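Local coordinates for lipoate-protein ligase, putative (Streptococcus pneumoniae, PDB 1VQZ) that is a putative lipoate-protein ligase, with a lipoyl ligase A/B-type catalytic domain and a C-terminal domain of the bacterial ligase type, at residues D22-I27 against R239-K244; Q59-E64 against W250-S255; I285-D290 against E295-V300. One frame throughout, in Å; residues are numbered along the deposited sequence.

The three contacts illustrate how chemistry follows position in a fold. Contact 1 is a surface contact between helices 23-36 and 231-245, and it rests on a salt bridge. Contact 2 is partly buried; it joins the loop after strand 52-55 to the end of helix 248-251 through one hydrogen bond and a CH-pi contact. Contact 3, buried and apolar, packs strand 281-289 against the start of helix 298-304. Contacts 1 and 2 meet because their second segments lie on successive helices, K244 touching W250. Contacts 2 and 3, with centres about 13 Å apart, meet where Q59 and N60 pack on G289 and Y288. Contacts 1 and 3 do not touch.

Contact 1. Residues D22-I27 against R239-K244; sequences DTAFNI and RIKDTK. With EDO (1,2-ethanediol), chain H.
The carboxylate of D22 forms a salt bridge with K241 through OD2, while the lysine's CE also passes close to OD1. K241 NZ reaches D22 OD2 at 2.7 Å from the syn side, 19° out of the carboxylate plane. D22 OD1 accepts a weak capping bond from F25 N at 3.4 Å, since D22 is the N-cap of helix 23-36. The other flat group, the F25 ring, leads away from K241 towards I237 and N238 on helix 231-245; F25 meets the lysine through its backbone and its CB, the latter 4.0 Å from K241 CD. K241 sets off with CG anti to its backbone N (chi1 178°) and stays extended, which carries the ammonium across to the neighbouring helix start. On the way its CG passes 3.9 Å from A24 CB, and the lysine chain ends at about a right angle to the D22 side chain. Three residues on, K244 NZ forms a salt bridge with E31 and donates to both oxygens of a 1,2-ethanediol. The lysine and the helix N-terminus thus both offer positive potential to D22, which would probably stabilise its ionised form, while the methylenes of K241 supply apolar packing between the two helices at the protein surface.

Contact 2. Residues Q59-E64 against W250-S255; sequences QNTIEE and WNYGKS. With EDO (1,2-ethanediol), chain J; EDO (1,2-ethanediol), chain Q.
T61 meets N251 and Y252 through the two branches of its side chain, a hydrogen bond on one and a CH-pi contact on the other. It follows an inverse gamma turn centred on N60, in the loop between strand 52-55 and helix 67-73, which packs here against the end of helix 248-251. The hydroxyl OG1 of T61 donates to N251 O at 2.7 Å, lying in the carbonyl plane with a C=O...donor angle of 154°. CG2 sits over one face of the Y252 ring, 3.8 Å from the centroid and 21° off the ring normal, displaced towards the rim. Both contacts depend on one torsion: with chi1 at -45°, CG2 is anti to the backbone N while OG1 lies beside it. I62 adds a smaller apolar touch, its CD1 standing 4.0 Å from Y252 CD2.

In the next shell, Y252 is the first residue to leave the helical conformation, and its ring also stacks with W248. R79 ties the two backbones together, its guanidinium donating to Q59 O on one segment and to W250 O and Y252 O on the other. N251 is held by its amide as well, OD1 accepting from R79 N and ND2 donating to F245 O. N60 OD1 accepts from a 1,2-ethanediol. O2 of a second ethanediol donates to Y252 OH at 3.0 Å.

Contact 3. Residues I285-D290 against E295-V300; sequences IKIYGD and EDVAAV. With EDO (1,2-ethanediol), chain D; EDO (1,2-ethanediol), chain S.
A strand-loop-helix unit of the C-terminal domain brings I287 against V297 and V300. Strand 281-289 lies at the margin of a four-stranded sheet, and after a short loop the chain returns as helix 298-304 to cover it. I287 CG2 lies 4.2 Å from V297 CG2, while I287 CD1 extends further along the helix to V300 CG1 at 4.4 Å. V297 also touches the strand backbone: chi1 of 83° places CG1 between its backbone N and carbonyl carbon, and this methyl comes 3.7 Å from I287 O.

The helix start is held by D296, whose OD1 accepts a capping bond from A298 N at 2.9 Å (N-H...O angle 159°) on its anti lone pair. The same oxygen accepts from O1 of a 1,2-ethanediol at 2.7 Å. Another ethanediol lays its C1 over one face of the Y288 ring, towards the rim. That ring belongs to the opposite side of the strand from I287 and meets F274 with the planes at about 80°.

The methyl contacts of I287 with V297 and V300 make the attachment apolar, and no hydrogen bond crosses between the two segments. I287 N bonds instead to E301 OE2, further along the same helix; in this crystal I287 O is met at 2.8 Å by O1 of the second ethanediol, probably from the crystallisation liquor. Burial of branched aliphatic side chains thus joins helix to sheet here.

Contact 1. Residues D22-I27 against R239-K244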
loop_
_atom_site.group_PDB
_atom_site.type_symbol
_atom_site.label_atom_id
_atom_site.label_comp_id
_atom_site.label_asym_id
_atom_site.label_seq_id
_atom_site.Cartn_x
_atom_site.Cartn_y
_atom_site.Cartn_z
ATOM N N ASP A 22 -16.072 7.414 2.032
ATOM C CA ASP A 22 -16.034 7.161 0.591
ATOM C C ASP A 22 -14.631 6.769 0.134
ATOM O O ASP A 22 -13.751 7.595 -0.021
ATOM C CB ASP A 22 -16.566 8.414 -0.131
ATOM C CG ASP A 22 -16.743 8.255 -1.678
ATOM O OD1 ASP A 22 -16.049 7.491 -2.357
ATOM O OD2 ASP A 22 -17.572 9.021 -2.232
ATOM N N THR A 23 -14.443 5.473 -0.095
ATOM C CA THR A 23 -13.121 4.930 -0.282
ATOM C C THR A 23 -12.347 5.650 -1.391
ATOM O O THR A 23 -11.203 6.088 -1.195
ATOM C CB THR A 23 -13.173 3.398 -0.559
ATOM O OG1 THR A 23 -13.845 2.729 0.516
ATOM C CG2 THR A 23 -11.770 2.824 -0.691
ATOM N N ALA A 24 -12.950 5.754 -2.552
ATOM C CA ALA A 24 -12.275 6.382 -3.668
ATOM C C ALA A 24 -11.947 7.863 -3.416
ATOM O O ALA A 24 -10.861 8.323 -3.777
ATOM C CB ALA A 24 -13.087 6.218 -4.913
ATOM N N PHE A 25 -12.858 8.587 -2.763
ATOM C CA PHE A 25 -12.638 9.963 -2.380
ATOM C C PHE A 25 -11.451 10.070 -1.397
ATOM O O PHE A 25 -10.556 10.923 -1.547
ATOM C CB PHE A 25 -13.911 10.581 -1.761
ATOM C CG PHE A 25 -13.671 11.951 -1.191
ATOM C CD1 PHE A 25 -13.585 13.050 -2.029
ATOM C CD2 PHE A 25 -13.440 12.120 0.165
ATOM C CE1 PHE A 25 -13.312 14.303 -1.506
ATOM C CE2 PHE A 25 -13.146 13.360 0.692
ATOM C CZ PHE A 25 -13.068 14.451 -0.153
ATOM N N ASN A 26 -11.455 9.198 -0.402
ATOM C CA ASN A 26 -10.454 9.206 0.656
ATOM C C ASN A 26 -9.050 8.964 0.130
ATOM O O ASN A 26 -8.053 9.580 0.605
ATOM C CB ASN A 26 -10.773 8.151 1.713
ATOM C CG ASN A 26 -11.970 8.518 2.630
ATOM O OD1 ASN A 26 -12.482 9.656 2.644
ATOM N ND2 ASN A 26 -12.445 7.496 3.398
ATOM N N ILE A 27 -8.947 8.021 -0.805
ATOM C CA ILE A 27 -7.671 7.669 -1.361
ATOM C C ILE A 27 -7.199 8.821 -2.254
ATOM O O ILE A 27 -5.996 9.174 -2.246
ATOM C CB ILE A 27 -7.719 6.272 -1.989
ATOM C CG1 ILE A 27 -7.870 5.221 -0.877
ATOM C CG2 ILE A 27 -6.449 5.922 -2.773
ATOM C CD1 ILE A 27 -8.085 3.846 -1.422
ATOM N N ARG A 239 -11.975 15.436 -8.895
ATOM C CA ARG A 239 -11.487 15.129 -10.239
ATOM C C ARG A 239 -10.559 13.895 -10.245
ATOM O O ARG A 239 -10.627 13.059 -11.131
ATOM C CB ARG A 239 -10.776 16.360 -10.835
ATOM C CG ARG A 239 -10.219 16.185 -12.269
ATOM C CD ARG A 239 -11.316 16.367 -13.350
ATOM N N ILE A 240 -9.649 13.839 -9.296
ATOM C CA ILE A 240 -8.757 12.691 -9.154
ATOM C C ILE A 240 -9.545 11.410 -8.827
ATOM O O ILE A 240 -9.242 10.360 -9.345
ATOM C CB ILE A 240 -7.662 12.920 -8.071
ATOM C CG1 ILE A 240 -6.739 14.069 -8.523
ATOM C CG2 ILE A 240 -6.847 11.607 -7.847
ATOM C CD1 ILE A 240 -5.689 14.504 -7.515
ATOM N N LYS A 241 -10.536 11.508 -7.940
ATOM C CA LYS A 241 -11.503 10.419 -7.726
ATOM C C LYS A 241 -12.191 9.994 -9.036
ATOM O O LYS A 241 -12.181 8.810 -9.376
ATOM C CB LYS A 241 -12.531 10.838 -6.660
ATOM C CG LYS A 241 -13.626 9.793 -6.373
ATOM C CD LYS A 241 -14.869 10.358 -5.620
ATOM C CE LYS A 241 -15.864 9.213 -5.267
ATOM N NZ LYS A 241 -17.222 9.650 -4.785
ATOM N N ASP A 242 -12.708 10.959 -9.802
ATOM C CA ASP A 242 -13.486 10.686 -11.032
ATOM C C ASP A 242 -12.644 10.100 -12.181
ATOM O O ASP A 242 -13.150 9.362 -13.005
ATOM C CB ASP A 242 -14.189 11.954 -11.555
ATOM C CG ASP A 242 -15.316 12.441 -10.656
ATOM O OD1 ASP A 242 -15.761 11.699 -9.749
ATOM O OD2 ASP A 242 -15.732 13.609 -10.843
ATOM N N THR A 243 -11.368 10.459 -12.240
ATOM C CA THR A 243 -10.489 10.017 -13.278
ATOM C C THR A 243 -9.508 8.927 -12.874
ATOM O O THR A 243 -8.890 8.327 -13.741
ATOM C CB THR A 243 -9.679 11.180 -13.869
ATOM O OG1 THR A 243 -8.753 11.653 -12.897
ATOM C CG2 THR A 243 -10.615 12.302 -14.360
ATOM N N LYS A 244 -9.395 8.633 -11.583
ATOM C CA LYS A 244 -8.499 7.574 -11.119
ATOM C C LYS A 244 -9.168 6.521 -10.213
ATOM O O LYS A 244 -9.665 5.482 -10.700
ATOM C CB LYS A 244 -7.232 8.219 -10.498
ATOM C CG LYS A 244 -6.081 7.242 -10.184
ATOM C CD LYS A 244 -4.779 7.984 -9.915
ATOM C CE LYS A 244 -3.673 7.043 -9.563
ATOM N NZ LYS A 244 -2.345 7.672 -9.424
HETATM C C1 EDO H . -1.630 10.186 -12.287
HETATM O O1 EDO H . -1.658 9.773 -10.915
HETATM C C2 EDO H . -2.039 9.023 -13.177
HETATM O O2 EDO H . -2.259 7.826 -12.416
#

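Contact 2. Residues Q59-E64 against W250-S255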
loop_
_atom_site.group_PDB
_atom_site.type_symbol
_atom_site.label_atom_id
_atom_site.label_comp_id
_atom_site.label_asym_id
_atom_site.label_seq_id
_atom_site.Cartn_x
_atom_site.Cartn_y
_atom_site.Cartn_z
ATOM N N GLN A 59 -1.027 -5.259 -8.528
ATOM C CA GLN A 59 -1.798 -6.491 -8.521
ATOM C C GLN A 59 -2.676 -6.576 -9.792
ATOM O O GLN A 59 -3.164 -5.577 -10.307
ATOM C CB GLN A 59 -2.677 -6.651 -7.248
ATOM C CG GLN A 59 -1.927 -7.035 -5.984
ATOM C CD GLN A 59 -2.832 -7.441 -4.832
ATOM O OE1 GLN A 59 -3.345 -6.593 -4.084
ATOM N NE2 GLN A 59 -3.022 -8.756 -4.670
ATOM N N ASN A 60 -2.845 -7.802 -10.255
ATOM C CA ASN A 60 -3.703 -8.115 -11.380
ATOM C C ASN A 60 -5.093 -8.379 -10.807
ATOM O O ASN A 60 -5.472 -9.515 -10.516
ATOM C CB ASN A 60 -3.122 -9.291 -12.178
ATOM C CG ASN A 60 -3.923 -9.597 -13.438
ATOM O OD1 ASN A 60 -4.999 -9.049 -13.636
ATOM N ND2 ASN A 60 -3.435 -10.496 -14.252
ATOM N N THR A 61 -5.807 -7.266 -10.602
ATOM C CA THR A 61 -7.045 -7.189 -9.841
ATOM C C THR A 61 -8.068 -8.223 -10.287
ATOM O O THR A 61 -8.590 -8.990 -9.463
ATOM C CB THR A 61 -7.606 -5.795 -9.913
ATOM O OG1 THR A 61 -6.539 -4.851 -9.691
ATOM C CG2 THR A 61 -8.700 -5.618 -8.867
ATOM N N ILE A 62 -8.230 -8.347 -11.591
ATOM C CA ILE A 62 -9.241 -9.239 -12.161
ATOM C C ILE A 62 -8.989 -10.684 -11.775
ATOM O O ILE A 62 -9.923 -11.479 -11.630
ATOM C CB ILE A 62 -9.331 -9.077 -13.676
ATOM C CG1 ILE A 62 -10.642 -9.658 -14.225
ATOM C CG2 ILE A 62 -8.171 -9.778 -14.419
ATOM C CD1 ILE A 62 -11.830 -8.995 -13.733
ATOM N N GLU A 63 -7.723 -11.027 -11.564
ATOM C CA GLU A 63 -7.383 -12.407 -11.228
ATOM C C GLU A 63 -7.317 -12.701 -9.736
ATOM O O GLU A 63 -7.074 -13.835 -9.358
ATOM C CB GLU A 63 -6.043 -12.732 -11.849
ATOM C CG GLU A 63 -6.056 -12.766 -13.350
ATOM C CD GLU A 63 -7.098 -13.736 -13.888
ATOM O OE1 GLU A 63 -7.286 -14.804 -13.266
ATOM O OE2 GLU A 63 -7.736 -13.403 -14.909
ATOM N N GLU A 64 -7.522 -11.674 -8.909
ATOM C CA GLU A 64 -7.426 -11.744 -7.435
ATOM C C GLU A 64 -8.727 -11.604 -6.677
ATOM O O GLU A 64 -8.828 -12.052 -5.543
ATOM C CB GLU A 64 -6.565 -10.627 -6.879
ATOM C CG GLU A 64 -5.216 -10.415 -7.499
ATOM C CD GLU A 64 -4.392 -11.668 -7.576
ATOM O OE1 GLU A 64 -4.317 -12.388 -6.551
ATOM O OE2 GLU A 64 -3.842 -11.922 -8.678
ATOM N N TRP A 250 -8.168 2.308 -13.850
ATOM C CA TRP A 250 -7.186 2.356 -12.800
ATOM C C TRP A 250 -7.270 1.128 -11.880
ATOM O O TRP A 250 -6.256 0.518 -11.561
ATOM C CB TRP A 250 -7.315 3.650 -11.976
ATOM C CG TRP A 250 -6.500 3.595 -10.728
ATOM C CD1 TRP A 250 -6.980 3.458 -9.429
ATOM C CD2 TRP A 250 -5.076 3.612 -10.626
ATOM N NE1 TRP A 250 -5.921 3.374 -8.544
ATOM C CE2 TRP A 250 -4.749 3.466 -9.241
ATOM C CE3 TRP A 250 -4.027 3.708 -11.559
ATOM C CZ2 TRP A 250 -3.454 3.434 -8.787
ATOM C CZ3 TRP A 250 -2.697 3.666 -11.081
ATOM C CH2 TRP A 250 -2.438 3.553 -9.695
ATOM N N ASN A 251 -8.463 0.801 -11.402
ATOM C CA ASN A 251 -8.584 -0.224 -10.325
ATOM C C ASN A 251 -8.311 -1.638 -10.848
ATOM O O ASN A 251 -7.711 -2.469 -10.141
ATOM C CB ASN A 251 -9.975 -0.150 -9.669
ATOM C CG ASN A 251 -10.194 1.110 -8.897
ATOM O OD1 ASN A 251 -9.299 1.571 -8.225
ATOM N ND2 ASN A 251 -11.404 1.647 -8.935
ATOM N N TYR A 252 -8.774 -1.882 -12.073
ATOM C CA TYR A 252 -8.553 -3.141 -12.795
ATOM C C TYR A 252 -7.578 -2.853 -13.924
ATOM O O TYR A 252 -6.367 -2.906 -13.724
ATOM C CB TYR A 252 -9.894 -3.672 -13.308
ATOM C CG TYR A 252 -10.780 -4.184 -12.189
ATOM C CD1 TYR A 252 -11.563 -3.315 -11.433
ATOM C CD2 TYR A 252 -10.833 -5.536 -11.883
ATOM C CE1 TYR A 252 -12.406 -3.799 -10.386
ATOM C CE2 TYR A 252 -11.656 -6.036 -10.858
ATOM C CZ TYR A 252 -12.416 -5.160 -10.099
ATOM O OH TYR A 252 -13.211 -5.657 -9.089
ATOM N N GLY A 253 -8.091 -2.516 -15.107
ATOM C CA GLY A 253 -7.248 -1.956 -16.178
ATOM C C GLY A 253 -7.074 -2.869 -17.367
ATOM O O GLY A 253 -7.310 -4.065 -17.274
ATOM N N LYS A 254 -6.625 -2.301 -18.480
ATOM C CA LYS A 254 -6.524 -3.026 -19.729
ATOM C C LYS A 254 -5.369 -4.019 -19.738
ATOM O O LYS A 254 -4.298 -3.762 -19.210
ATOM C CB LYS A 254 -6.377 -2.046 -20.910
ATOM N N SER A 255 -5.592 -5.152 -20.384
ATOM C CA SER A 255 -4.511 -6.117 -20.614
ATOM C C SER A 255 -3.480 -5.534 -21.562
ATOM O O SER A 255 -3.853 -4.833 -22.484
ATOM C CB SER A 255 -5.065 -7.392 -21.227
ATOM O OG SER A 255 -6.198 -7.825 -20.497
HETATM C C1 EDO J . -4.646 -7.301 -16.913
HETATM O O1 EDO J . -5.478 -8.244 -16.222
HETATM C C2 EDO J . -3.398 -8.064 -17.338
HETATM O O2 EDO J . -3.806 -9.210 -18.092
HETATM C C1 EDO Q . -15.096 -8.567 -12.266
HETATM O O1 EDO Q . -14.630 -7.899 -13.431
HETATM C C2 EDO Q . -14.105 -8.814 -11.131
HETATM O O2 EDO Q . -14.587 -8.243 -9.881
#

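Contact 3. Residues I285-D290 against E295-V300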
loop_
_atom_site.group_PDB
_atom_site.type_symbol
_atom_site.label_atom_id
_atom_site.label_comp_id
_atom_site.label_asym_id
_atom_site.label_seq_id
_atom_site.Cartn_x
_atom_site.Cartn_y
_atom_site.Cartn_z
ATOM N N ILE A 285 6.815 -4.615 -22.182
ATOM C CA ILE A 285 6.717 -5.475 -21.019
ATOM C C ILE A 285 5.867 -4.806 -19.953
ATOM O O ILE A 285 5.874 -3.562 -19.813
ATOM C CB ILE A 285 8.119 -5.851 -20.509
ATOM C CG1 ILE A 285 8.088 -6.905 -19.406
ATOM C CG2 ILE A 285 8.860 -4.638 -19.964
ATOM C CD1 ILE A 285 9.483 -7.434 -19.092
ATOM N N LYS A 286 5.096 -5.613 -19.231
ATOM C CA LYS A 286 4.316 -5.129 -18.082
ATOM C C LYS A 286 4.361 -6.199 -16.996
ATOM O O LYS A 286 4.280 -7.412 -17.275
ATOM C CB LYS A 286 2.859 -4.804 -18.483
ATOM C CG LYS A 286 2.164 -3.945 -17.401
ATOM C CD LYS A 286 0.877 -3.377 -17.758
ATOM C CE LYS A 286 0.373 -2.423 -16.681
ATOM N NZ LYS A 286 0.921 -1.024 -16.753
ATOM N N ILE A 287 4.578 -5.753 -15.759
ATOM C CA ILE A 287 4.799 -6.624 -14.633
ATOM C C ILE A 287 3.731 -6.381 -13.593
ATOM O O ILE A 287 3.506 -5.223 -13.160
ATOM C CB ILE A 287 6.187 -6.403 -14.058
ATOM C CG1 ILE A 287 7.259 -6.656 -15.161
ATOM C CG2 ILE A 287 6.451 -7.284 -12.830
ATOM C CD1 ILE A 287 8.640 -6.192 -14.769
ATOM N N TYR A 288 3.076 -7.469 -13.200
ATOM C CA TYR A 288 2.065 -7.467 -12.149
ATOM C C TYR A 288 2.524 -8.323 -10.987
ATOM O O TYR A 288 3.415 -9.164 -11.128
ATOM C CB TYR A 288 0.760 -8.078 -12.649
ATOM C CG TYR A 288 0.036 -7.297 -13.696
ATOM C CD1 TYR A 288 0.486 -7.309 -15.008
ATOM C CD2 TYR A 288 -1.114 -6.592 -13.403
ATOM C CE1 TYR A 288 -0.162 -6.616 -15.994
ATOM C CE2 TYR A 288 -1.775 -5.861 -14.402
ATOM C CZ TYR A 288 -1.290 -5.903 -15.709
ATOM O OH TYR A 288 -1.902 -5.229 -16.743
ATOM N N GLY A 289 1.879 -8.132 -9.835
ATOM C CA GLY A 289 2.163 -8.968 -8.685
ATOM C C GLY A 289 1.800 -8.326 -7.372
ATOM O O GLY A 289 1.256 -7.184 -7.320
ATOM N N ASP A 290 2.084 -9.071 -6.305
ATOM C CA ASP A 290 1.870 -8.583 -4.928
ATOM C C ASP A 290 3.184 -8.390 -4.164
ATOM O O ASP A 290 3.155 -8.231 -2.941
ATOM C CB ASP A 290 0.914 -9.490 -4.147
ATOM C CG ASP A 290 1.374 -10.965 -4.080
ATOM O OD1 ASP A 290 2.513 -11.295 -4.390
ATOM O OD2 ASP A 290 0.545 -11.824 -3.748
ATOM N N GLU A 295 9.121 2.133 -4.812
ATOM C CA GLU A 295 8.922 2.811 -6.108
ATOM C C GLU A 295 8.278 1.894 -7.109
ATOM O O GLU A 295 8.473 0.694 -7.062
ATOM C CB GLU A 295 10.241 3.307 -6.717
ATOM C CG GLU A 295 10.970 4.215 -5.805
ATOM C CD GLU A 295 12.052 5.026 -6.492
ATOM O OE1 GLU A 295 11.736 5.812 -7.389
ATOM O OE2 GLU A 295 13.199 4.925 -6.065
ATOM N N ASP A 296 7.508 2.522 -7.995
ATOM C CA ASP A 296 6.760 1.903 -9.103
ATOM C C ASP A 296 7.653 1.033 -10.020
ATOM O O ASP A 296 8.724 1.456 -10.449
ATOM C CB ASP A 296 6.119 3.007 -9.926
ATOM C CG ASP A 296 4.948 2.533 -10.744
ATOM O OD1 ASP A 296 5.140 1.726 -11.660
ATOM O OD2 ASP A 296 3.825 3.015 -10.479
ATOM N N VAL A 297 7.172 -0.166 -10.296
ATOM C CA VAL A 297 7.846 -1.159 -11.147
ATOM C C VAL A 297 8.014 -0.689 -12.612
ATOM O O VAL A 297 8.790 -1.274 -13.365
ATOM C CB VAL A 297 7.165 -2.591 -11.031
ATOM C CG1 VAL A 297 5.968 -2.710 -11.910
ATOM C CG2 VAL A 297 8.133 -3.686 -11.356
ATOM N N ALA A 298 7.363 0.412 -12.986
ATOM C CA ALA A 298 7.531 0.992 -14.331
ATOM C C ALA A 298 8.986 1.225 -14.703
ATOM O O ALA A 298 9.354 1.010 -15.865
ATOM C CB ALA A 298 6.768 2.304 -14.467
ATOM N N ALA A 299 9.801 1.652 -13.731
ATOM C CA ALA A 299 11.240 1.834 -13.916
ATOM C C ALA A 299 11.979 0.568 -14.343
ATOM O O ALA A 299 12.915 0.631 -15.119
ATOM C CB ALA A 299 11.876 2.409 -12.661
ATOM N N VAL A 300 11.554 -0.584 -13.863
ATOM C CA VAL A 300 12.141 -1.850 -14.279
ATOM C C VAL A 300 11.691 -2.229 -15.713
ATOM O O VAL A 300 12.520 -2.600 -16.578
ATOM C CB VAL A 300 11.799 -2.952 -13.262
ATOM C CG1 VAL A 300 12.391 -4.282 -13.666
ATOM C CG2 VAL A 300 12.262 -2.539 -11.846
HETATM C C1 EDO D . 0.338 -3.704 -13.034
HETATM O O1 EDO D . 1.646 -3.213 -12.860
HETATM C C2 EDO D . -0.701 -2.616 -12.856
HETATM O O2 EDO D . -0.548 -1.665 -13.873
HETATM C C1 EDO S . 1.755 0.942 -13.228
HETATM O O1 EDO S . 3.229 0.955 -13.402
HETATM C C2 EDO S . 1.159 0.450 -11.887
HETATM O O2 EDO S . -0.088 1.023 -11.393
#